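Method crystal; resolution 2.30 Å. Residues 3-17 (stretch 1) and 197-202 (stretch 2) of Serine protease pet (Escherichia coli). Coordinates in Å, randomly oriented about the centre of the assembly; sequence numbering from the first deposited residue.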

ATOM      1  N   MET A   3     -14.575  30.999   2.919  1.00 32.02           N
ATOM      2  CA  MET A   3     -13.224  30.461   2.781  1.00 38.15           C
ATOM      3  C   MET A   3     -12.323  31.322   1.886  1.00 41.02           C
ATOM      4  O   MET A   3     -12.698  31.707   0.775  1.00 38.31           O
ATOM      5  N   ASP A   4     -11.119  31.602   2.363  1.00 38.96           N
ATOM      6  CA  ASP A   4     -10.161  32.372   1.582  1.00 37.25           C
ATOM      7  C   ASP A   4      -9.156  31.465   0.861  1.00 38.78           C
ATOM      8  O   ASP A   4      -8.320  30.814   1.489  1.00 38.67           O
ATOM      9  N   ILE A   5      -9.229  31.446  -0.466  1.00 39.75           N
ATOM     10  CA  ILE A   5      -8.354  30.592  -1.250  1.00 40.86           C
ATOM     11  C   ILE A   5      -7.259  31.373  -1.981  1.00 45.41           C
ATOM     12  O   ILE A   5      -6.771  30.940  -3.021  1.00 43.61           O
ATOM     13  N   SER A   6      -6.856  32.512  -1.419  1.00 50.30           N
ATOM     14  CA  SER A   6      -5.796  33.316  -2.023  1.00 52.73           C
ATOM     15  C   SER A   6      -4.457  32.640  -1.809  1.00 54.15           C
ATOM     16  O   SER A   6      -3.571  32.699  -2.661  1.00 60.79           O
ATOM     17  N   LYS A   7      -4.316  31.990  -0.662  1.00 49.55           N
ATOM     18  CA  LYS A   7      -3.115  31.230  -0.371  1.00 50.22           C
ATOM     19  C   LYS A   7      -3.390  29.748  -0.562  1.00 52.60           C
ATOM     20  O   LYS A   7      -2.723  29.077  -1.356  1.00 54.11           O
ATOM     21  N   ALA A   8      -4.389  29.248   0.165  1.00 44.22           N
ATOM     22  CA  ALA A   8      -4.671  27.823   0.215  1.00 38.98           C
ATOM     23  C   ALA A   8      -5.539  27.395  -0.949  1.00 39.94           C
ATOM     24  O   ALA A   8      -6.304  28.183  -1.484  1.00 37.40           O
ATOM     25  N   TRP A   9      -5.432  26.135  -1.335  1.00 42.38           N
ATOM     26  CA  TRP A   9      -6.377  25.596  -2.307  1.00 42.18           C
ATOM     27  C   TRP A   9      -7.746  25.357  -1.676  1.00 39.20           C
ATOM     28  O   TRP A   9      -7.860  25.026  -0.490  1.00 34.77           O
ATOM     29  N   ALA A  10      -8.779  25.515  -2.489  1.00 36.30           N
ATOM     30  CA  ALA A  10     -10.145  25.368  -2.040  1.00 38.10           C
ATOM     31  C   ALA A  10     -10.356  23.971  -1.440  1.00 39.00           C
ATOM     32  O   ALA A  10     -11.002  23.813  -0.408  1.00 34.74           O
ATOM     33  N   ARG A  11      -9.755  22.974  -2.083  1.00 40.65           N
ATOM     34  CA  ARG A  11      -9.921  21.574  -1.715  1.00 39.51           C
ATOM     35  C   ARG A  11      -9.263  21.290  -0.362  1.00 38.59           C
ATOM     36  O   ARG A  11      -9.608  20.315   0.334  1.00 37.18           O
ATOM     37  N   ASP A  12      -8.335  22.165   0.022  1.00 38.44           N
ATOM     38  CA  ASP A  12      -7.614  21.990   1.277  1.00 37.82           C
ATOM     39  C   ASP A  12      -8.517  22.094   2.517  1.00 38.09           C
ATOM     40  O   ASP A  12      -8.370  21.316   3.465  1.00 35.24           O
ATOM     41  N   TYR A  13      -9.439  23.055   2.516  1.00 34.72           N
ATOM     42  CA  TYR A  13     -10.373  23.182   3.623  1.00 33.44           C
ATOM     43  C   TYR A  13     -11.261  21.952   3.737  1.00 31.88           C
ATOM     44  O   TYR A  13     -11.605  21.527   4.834  1.00 30.84           O
ATOM     45  N   LEU A  14     -11.628  21.395   2.592  1.00 32.37           N
ATOM     46  CA  LEU A  14     -12.498  20.222   2.508  1.00 29.46           C
ATOM     47  C   LEU A  14     -11.779  18.955   2.942  1.00 29.53           C
ATOM     48  O   LEU A  14     -12.336  18.137   3.669  1.00 29.40           O
ATOM     49  N   ASP A  15     -10.536  18.797   2.483  1.00 30.32           N
ATOM     50  CA  ASP A  15      -9.715  17.641   2.852  1.00 32.80           C
ATOM     51  C   ASP A  15      -9.600  17.542   4.373  1.00 31.28           C
ATOM     52  O   ASP A  15      -9.682  16.451   4.941  1.00 30.02           O
ATOM     53  N   LEU A  16      -9.406  18.689   5.021  1.00 30.56           N
ATOM     54  CA  LEU A  16      -9.221  18.720   6.464  1.00 30.58           C
ATOM     55  C   LEU A  16     -10.501  18.312   7.188  1.00 29.69           C
ATOM     56  O   LEU A  16     -10.449  17.553   8.147  1.00 29.58           O
ATOM     57  N   ALA A  17     -11.639  18.827   6.730  1.00 30.26           N
ATOM     58  CA  ALA A  17     -12.901  18.581   7.422  1.00 31.33           C
ATOM     59  C   ALA A  17     -13.314  17.131   7.238  1.00 29.74           C
ATOM     60  O   ALA A  17     -13.966  16.562   8.092  1.00 30.84           O
ATOM     61  N   SER A 197      -5.412  33.805  10.260  1.00 44.46           N
ATOM     62  CA  SER A 197      -5.477  34.818   9.204  1.00 48.19           C
ATOM     63  C   SER A 197      -5.022  34.307   7.827  1.00 44.40           C
ATOM     64  O   SER A 197      -5.229  34.974   6.828  1.00 46.09           O
ATOM     65  N   TYR A 198      -4.424  33.127   7.765  1.00 43.60           N
ATOM     66  CA  TYR A 198      -4.003  32.584   6.473  1.00 46.28           C
ATOM     67  C   TYR A 198      -4.922  31.438   6.057  1.00 51.08           C
ATOM     68  O   TYR A 198      -5.470  31.422   4.946  1.00 46.50           O
ATOM     69  N   PHE A 199      -5.087  30.470   6.952  1.00 44.41           N
ATOM     70  CA  PHE A 199      -5.985  29.370   6.680  1.00 41.35           C
ATOM     71  C   PHE A 199      -7.340  29.735   7.252  1.00 37.99           C
ATOM     72  O   PHE A 199      -7.663  29.416   8.397  1.00 35.58           O
ATOM     73  N   THR A 200      -8.118  30.435   6.445  1.00 35.88           N
ATOM     74  CA  THR A 200      -9.234  31.190   6.973  1.00 37.28           C
ATOM     75  C   THR A 200     -10.534  30.720   6.375  1.00 35.64           C
ATOM     76  O   THR A 200     -10.804  30.867   5.176  1.00 33.53           O
ATOM     77  N   ASN A 201     -11.314  30.103   7.242  1.00 35.35           N
ATOM     78  CA  ASN A 201     -12.651  29.707   6.932  1.00 35.79           C
ATOM     79  C   ASN A 201     -13.586  30.429   7.901  1.00 36.45           C
ATOM     80  O   ASN A 201     -13.683  30.054   9.061  1.00 36.19           O
ATOM     81  N   LEU A 202     -14.241  31.483   7.432  1.00 32.34           N
ATOM     82  CA  LEU A 202     -15.090  32.271   8.303  1.00 36.68           C
ATOM     83  C   LEU A 202     -16.440  31.582   8.520  1.00 35.41           C
ATOM     84  O   LEU A 202     -16.936  30.859   7.648  1.00 31.09           O
TER

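Aromatic packing dominates this contact. Y13 (chi1 m) points toward stretch 2 from the helix. F199 (chi1 t) leaves its backbone sideways, but its ring end comes nearer to stretch 1. The two rings stack face to face, with centroids 4.2 Å apart and planes at 23°. The closest atoms are Y13 CD1 and F199 CZ, at 3.5 Å.

Apolar side chains also touch F199. A8 CB lies 4.2 Å from F199 CD1. L16 (t, p) brings CD2 to 3.8 Å from F199 CE2. The backbone atom D12 O sits at the ring edge, 4.1 Å from F199 CZ. Away from this ring, M3 (m, t, m) packs against the amide carbon of N201 (chi1 t), with M3 CG 3.5 Å from N201 CG.

Two hydrogen bonds cross the contact, both using the T200 backbone. D4 N donates to T200 O (2.9 Å, 165°). T200 N donates to Y13 OH (2.8 Å). The same hydroxyl donates to D4 O (Y13 OH to D4 O, 2.8 Å), so Y13 ties both backbones together. M3 CA adds a CA-H...O contact to T200 O at 3.4 Å.

One charged group takes part, at a more exposed site. K7 (m, p, t, m) points toward stretch 2 and places NZ over the Y198 ring face. This is a cation-pi contact, with K7 NZ 3.3 Å from Y198 CE2.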

ATOM      1  CB  MET A   3     -13.270  29.034   2.223  1.00 36.84           C
ATOM      2  CG  MET A   3     -13.357  27.926   3.264  1.00 35.54           C
ATOM      3  SD  MET A   3     -13.829  26.312   2.554  1.00 36.26           S
ATOM      4  CE  MET A   3     -15.453  26.673   1.893  1.00 29.68           C
ATOM      5  CB  ASP A   4      -9.438  33.363   2.492  1.00 38.17           C
ATOM      6  CG  ASP A   4      -8.377  34.169   1.770  1.00 46.47           C
ATOM      7  OD1 ASP A   4      -8.336  34.172   0.518  1.00 51.31           O
ATOM      8  OD2 ASP A   4      -7.576  34.813   2.475  1.00 50.48           O
ATOM      9  CB  ILE A   5      -9.171  29.753  -2.260  1.00 38.89           C
ATOM     10  CG1 ILE A   5      -9.885  30.647  -3.276  1.00 39.40           C
ATOM     11  CG2 ILE A   5     -10.192  28.898  -1.509  1.00 35.06           C
ATOM     12  CD1 ILE A   5     -10.461  29.896  -4.484  1.00 37.04           C
ATOM     13  CB  SER A   6      -5.774  34.748  -1.450  1.00 52.44           C
ATOM     14  OG  SER A   6      -5.514  34.772  -0.054  1.00 51.62           O
ATOM     15  CB  LYS A   7      -2.629  31.485   1.053  1.00 51.20           C
ATOM     16  CG  LYS A   7      -1.902  32.817   1.246  1.00 51.82           C
ATOM     17  CD  LYS A   7      -2.875  33.958   1.437  1.00 52.95           C
ATOM     18  CE  LYS A   7      -2.148  35.270   1.751  1.00 65.41           C
ATOM     19  NZ  LYS A   7      -1.375  35.216   3.027  1.00 60.50           N
ATOM     20  CB  ALA A   8      -5.348  27.469   1.525  1.00 38.49           C
ATOM     21  CB  TRP A   9      -5.865  24.296  -2.902  1.00 43.07           C
ATOM     22  CG  TRP A   9      -5.007  24.476  -4.070  1.00 44.48           C
ATOM     23  CD1 TRP A   9      -5.349  24.280  -5.374  1.00 41.88           C
ATOM     24  CD2 TRP A   9      -3.634  24.868  -4.066  1.00 45.96           C
ATOM     25  NE1 TRP A   9      -4.277  24.538  -6.182  1.00 47.83           N
ATOM     26  CE2 TRP A   9      -3.205  24.892  -5.401  1.00 45.77           C
ATOM     27  CE3 TRP A   9      -2.725  25.204  -3.054  1.00 48.52           C
ATOM     28  CZ2 TRP A   9      -1.905  25.237  -5.764  1.00 49.80           C
ATOM     29  CZ3 TRP A   9      -1.436  25.543  -3.408  1.00 50.94           C
ATOM     30  CH2 TRP A   9      -1.038  25.564  -4.752  1.00 53.10           C
ATOM     31  CB  ALA A  10     -11.102  25.628  -3.204  1.00 34.93           C
ATOM     32  CB  ARG A  11      -9.335  20.689  -2.824  1.00 38.83           C
ATOM     33  CG  ARG A  11      -9.126  19.235  -2.479  1.00 41.48           C
ATOM     34  CD  ARG A  11      -8.654  18.470  -3.695  1.00 37.28           C
ATOM     35  NE  ARG A  11      -7.280  18.016  -3.543  1.00 37.28           N
ATOM     36  CZ  ARG A  11      -6.689  17.158  -4.370  1.00 40.96           C
ATOM     37  NH1 ARG A  11      -7.360  16.660  -5.398  1.00 39.14           N
ATOM     38  NH2 ARG A  11      -5.435  16.783  -4.163  1.00 38.11           N
ATOM     39  CB  ASP A  12      -6.476  23.007   1.375  1.00 42.41           C
ATOM     40  CG  ASP A  12      -5.356  22.718   0.392  1.00 47.31           C
ATOM     41  OD1 ASP A  12      -5.221  21.543  -0.013  1.00 43.35           O
ATOM     42  OD2 ASP A  12      -4.598  23.655   0.041  1.00 51.22           O
ATOM     43  CB  TYR A  13     -11.242  24.432   3.465  1.00 33.89           C
ATOM     44  CG  TYR A  13     -10.496  25.742   3.560  1.00 39.37           C
ATOM     45  CD1 TYR A  13     -10.269  26.345   4.795  1.00 41.28           C
ATOM     46  CD2 TYR A  13     -10.026  26.385   2.415  1.00 36.56           C
ATOM     47  CE1 TYR A  13      -9.586  27.557   4.894  1.00 39.63           C
ATOM     48  CE2 TYR A  13      -9.339  27.588   2.497  1.00 40.02           C
ATOM     49  CZ  TYR A  13      -9.127  28.176   3.740  1.00 40.85           C
ATOM     50  OH  TYR A  13      -8.447  29.372   3.830  1.00 42.32           O
ATOM     51  CB  LEU A  14     -13.000  20.058   1.085  1.00 29.51           C
ATOM     52  CG  LEU A  14     -14.243  20.813   0.623  1.00 29.15           C
ATOM     53  CD1 LEU A  14     -14.373  22.146   1.261  1.00 29.17           C
ATOM     54  CD2 LEU A  14     -14.232  20.969  -0.875  1.00 30.33           C
ATOM     55  CB  ASP A  15      -8.305  17.727   2.236  1.00 31.57           C
ATOM     56  CG  ASP A  15      -8.184  17.016   0.882  1.00 31.94           C
ATOM     57  OD1 ASP A  15      -9.129  16.334   0.455  1.00 31.36           O
ATOM     58  OD2 ASP A  15      -7.109  17.156   0.233  1.00 38.35           O
ATOM     59  CB  LEU A  16      -8.775  20.110   6.929  1.00 31.16           C
ATOM     60  CG  LEU A  16      -8.614  20.361   8.431  1.00 31.37           C
ATOM     61  CD1 LEU A  16      -7.752  19.308   9.105  1.00 31.72           C
ATOM     62  CD2 LEU A  16      -8.028  21.743   8.664  1.00 32.16           C
ATOM     63  CB  ALA A  17     -14.008  19.513   6.918  1.00 28.35           C
ATOM     64  CB  SER A 197      -4.649  36.053   9.588  1.00 47.08           C
ATOM     65  OG  SER A 197      -3.265  35.756   9.644  1.00 52.68           O
ATOM     66  CB  TYR A 198      -2.547  32.113   6.528  1.00 47.60           C
ATOM     67  CG  TYR A 198      -1.509  33.227   6.424  1.00 53.62           C
ATOM     68  CD1 TYR A 198      -1.627  34.398   7.171  1.00 59.82           C
ATOM     69  CD2 TYR A 198      -0.406  33.096   5.594  1.00 62.87           C
ATOM     70  CE1 TYR A 198      -0.680  35.415   7.078  1.00 62.06           C
ATOM     71  CE2 TYR A 198       0.554  34.102   5.495  1.00 65.75           C
ATOM     72  CZ  TYR A 198       0.413  35.257   6.240  1.00 73.22           C
ATOM     73  OH  TYR A 198       1.366  36.256   6.141  1.00 79.26           O
ATOM     74  CB  PHE A 199      -5.465  28.074   7.274  1.00 39.11           C
ATOM     75  CG  PHE A 199      -6.155  26.873   6.750  1.00 35.31           C
ATOM     76  CD1 PHE A 199      -5.824  26.366   5.504  1.00 37.94           C
ATOM     77  CD2 PHE A 199      -7.145  26.245   7.492  1.00 33.20           C
ATOM     78  CE1 PHE A 199      -6.461  25.239   5.005  1.00 38.18           C
ATOM     79  CE2 PHE A 199      -7.786  25.112   6.998  1.00 33.69           C
ATOM     80  CZ  PHE A 199      -7.440  24.613   5.746  1.00 36.15           C
ATOM     81  CB  THR A 200      -9.060  32.703   6.722  1.00 40.89           C
ATOM     82  OG1 THR A 200      -7.739  33.106   7.112  1.00 40.42           O
ATOM     83  CG2 THR A 200     -10.068  33.488   7.525  1.00 35.26           C
ATOM     84  CB  ASN A 201     -12.777  28.191   7.043  1.00 35.12           C
ATOM     85  CG  ASN A 201     -14.133  27.689   6.618  1.00 33.44           C
ATOM     86  OD1 ASN A 201     -15.016  28.476   6.268  1.00 31.29           O
ATOM     87  ND2 ASN A 201     -14.301  26.365   6.621  1.00 29.24           N
ATOM     88  CB  LEU A 202     -15.299  33.676   7.738  1.00 36.00           C
ATOM     89  CG  LEU A 202     -14.022  34.458   7.406  1.00 40.08           C
ATOM     90  CD1 LEU A 202     -14.385  35.741   6.694  1.00 38.34           C
ATOM     91  CD2 LEU A 202     -13.181  34.737   8.647  1.00 34.22           C
TER